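Local coordinates for Two-component system sensor histidine kinase (Bacteroides thetaiotaomicron, PDB 3OTT), which is probably a membrane-bound saccharide-sensing histidine kinase that controls transcription, represented here by its extracellular beta-propeller and beta-sandwich part, at residues Asn14-Ala19 with Thr296-Ser301. Sequence-based numbering, arbitrary orientation.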
loop_
_atom_site.group_PDB
_atom_site.type_symbol
_atom_site.label_atom_id
_atom_site.label_comp_id
_atom_site.label_asym_id
_atom_site.label_seq_id
_atom_site.Cartn_x
_atom_site.Cartn_y
_atom_site.Cartn_z
ATOM N N ASN B 14 -10.542 -1.280 -35.069
ATOM C CA ASN B 14 -11.962 -1.628 -35.005
ATOM C C ASN B 14 -12.261 -3.130 -34.992
ATOM O O ASN B 14 -11.810 -3.879 -35.855
ATOM C CB ASN B 14 -12.740 -0.905 -36.071
ATOM C CG ASN B 14 -12.717 0.622 -35.867
ATOM O OD1 ASN B 14 -12.524 1.135 -34.745
ATOM N ND2 ASN B 14 -12.914 1.344 -36.935
ATOM N N ILE B 15 -13.031 -3.549 -34.005
ATOM C CA ILE B 15 -13.286 -4.956 -33.719
ATOM C C ILE B 15 -14.820 -5.262 -33.798
ATOM O O ILE B 15 -15.638 -4.545 -33.198
ATOM C CB ILE B 15 -12.742 -5.283 -32.279
ATOM C CG1 ILE B 15 -11.202 -5.069 -32.216
ATOM C CG2 ILE B 15 -13.227 -6.655 -31.855
ATOM C CD1 ILE B 15 -10.693 -4.681 -30.830
ATOM N N TYR B 16 -15.182 -6.286 -34.555
ATOM C CA TYR B 16 -16.579 -6.708 -34.829
ATOM C C TYR B 16 -16.794 -8.117 -34.306
ATOM O O TYR B 16 -15.916 -8.981 -34.387
ATOM C CB TYR B 16 -16.868 -6.667 -36.346
ATOM C CG TYR B 16 -16.626 -5.263 -36.829
ATOM C CD1 TYR B 16 -17.576 -4.267 -36.567
ATOM C CD2 TYR B 16 -15.402 -4.889 -37.420
ATOM C CE1 TYR B 16 -17.369 -2.934 -36.942
ATOM C CE2 TYR B 16 -15.176 -3.520 -37.790
ATOM C CZ TYR B 16 -16.212 -2.550 -37.534
ATOM O OH TYR B 16 -16.082 -1.211 -37.853
ATOM N N LEU B 17 -17.982 -8.353 -33.790
ATOM C CA LEU B 17 -18.283 -9.587 -33.124
ATOM C C LEU B 17 -18.979 -10.536 -34.085
ATOM O O LEU B 17 -19.642 -10.102 -35.024
ATOM C CB LEU B 17 -19.190 -9.330 -31.913
ATOM C CG LEU B 17 -18.667 -8.336 -30.880
ATOM C CD1 LEU B 17 -19.750 -8.012 -29.875
ATOM C CD2 LEU B 17 -17.396 -8.823 -30.197
ATOM N N GLY B 18 -18.873 -11.834 -33.829
ATOM C CA GLY B 18 -19.609 -12.803 -34.648
ATOM C C GLY B 18 -21.046 -12.911 -34.178
ATOM O O GLY B 18 -21.516 -12.056 -33.420
ATOM N N ALA B 19 -21.733 -13.950 -34.635
ATOM C CA ALA B 19 -23.062 -14.310 -34.168
ATOM C C ALA B 19 -24.142 -13.201 -34.248
ATOM O O ALA B 19 -25.010 -13.141 -33.360
ATOM C CB ALA B 19 -22.965 -14.893 -32.708
ATOM N N THR B 296 -20.089 0.411 -28.976
ATOM C CA THR B 296 -20.936 1.218 -29.749
ATOM C C THR B 296 -22.081 0.377 -30.288
ATOM O O THR B 296 -22.199 -0.822 -30.013
ATOM C CB THR B 296 -20.191 1.855 -30.912
ATOM O OG1 THR B 296 -20.039 0.866 -31.924
ATOM C CG2 THR B 296 -18.786 2.349 -30.520
ATOM N N ASP B 297 -22.960 1.065 -31.013
ATOM C CA ASP B 297 -24.079 0.477 -31.629
ATOM C C ASP B 297 -23.652 -0.372 -32.833
ATOM O O ASP B 297 -24.464 -1.088 -33.365
ATOM C CB ASP B 297 -25.039 1.584 -32.109
ATOM C CG ASP B 297 -26.476 1.227 -31.866
ATOM O OD1 ASP B 297 -26.776 0.732 -30.766
ATOM O OD2 ASP B 297 -27.303 1.435 -32.775
ATOM N N TYR B 298 -22.372 -0.328 -33.216
ATOM C CA TYR B 298 -21.873 -1.237 -34.221
ATOM C C TYR B 298 -20.376 -1.560 -34.031
ATOM O O TYR B 298 -19.503 -0.909 -34.627
ATOM C CB TYR B 298 -22.238 -0.743 -35.631
ATOM C CG TYR B 298 -21.815 -1.686 -36.772
ATOM C CD1 TYR B 298 -22.435 -2.913 -36.966
ATOM C CD2 TYR B 298 -20.774 -1.330 -37.638
ATOM C CE1 TYR B 298 -22.011 -3.773 -37.979
ATOM C CE2 TYR B 298 -20.378 -2.156 -38.664
ATOM C CZ TYR B 298 -20.994 -3.368 -38.823
ATOM O OH TYR B 298 -20.578 -4.165 -39.836
ATOM N N GLY B 299 -20.075 -2.580 -33.229
ATOM C CA GLY B 299 -18.682 -2.968 -32.985
ATOM C C GLY B 299 -17.982 -2.171 -31.872
ATOM O O GLY B 299 -18.604 -1.369 -31.145
ATOM N N ILE B 300 -16.663 -2.288 -31.851
ATOM C CA ILE B 300 -15.789 -1.775 -30.822
ATOM C C ILE B 300 -14.695 -1.000 -31.492
ATOM O O ILE B 300 -14.152 -1.418 -32.490
ATOM C CB ILE B 300 -15.147 -2.972 -30.065
ATOM C CG1 ILE B 300 -16.162 -3.618 -29.166
ATOM C CG2 ILE B 300 -13.893 -2.590 -29.268
ATOM C CD1 ILE B 300 -15.831 -5.072 -28.835
ATOM N N SER B 301 -14.366 0.142 -30.917
ATOM C CA SER B 301 -13.263 0.932 -31.349
ATOM C C SER B 301 -12.251 0.905 -30.235
ATOM O O SER B 301 -12.561 1.199 -29.053
ATOM C CB SER B 301 -13.739 2.369 -31.609
ATOM O OG SER B 301 -14.034 2.606 -32.973
#
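N14 and S301 meet through their side chains where strand 13-15 pairs antiparallel with strand 300-303. With CG of N14 anti to the carbonyl carbon (chi1 -64°), the side chain leans over the neighbouring strand. Its CB passes 3.9 Å from I300 O, CG then runs toward the serine hydroxyl, and OD1 accepts a hydrogen bond of 2.8 Å from S301 OG. The hydroxyl donates from above the amide plane, about 40° out of it. The other branch of the amide, ND2, is bonded to S275 O, while S301 OG also accepts from T277 N, so the pair is tied to the loop between blades. An alanine in place of N14 would probably leave the S301 hydroxyl without this acceptor and S275 O without its amide donor.

Next along, I15 N donates to I300 O at 2.8 Å, and I300 N donates in return to I15 O. Their side chains lie on the opposite face, CB to CB at 4.0 Å, where L17, V24 and I37 extend the apolar cluster. Beyond the strand, CD1 of Y16 lies 4.0 Å above one face of the Y298 ring, toward its rim, with the planes 42° apart. G299 CA approaches the Y16 ring obliquely. Y16 OH and Y298 O both hydrogen-bond T277 OG1.

Strand 13-15 thus completes the last blade (281-286, 292-296, 300-303) in the velcro closure of the N-terminal seven-bladed propeller. Backbone bonds zip the seam, flanked by the N14-S301 bond on one face and aliphatic packing on the other, with the tyrosine contact just past the strand end.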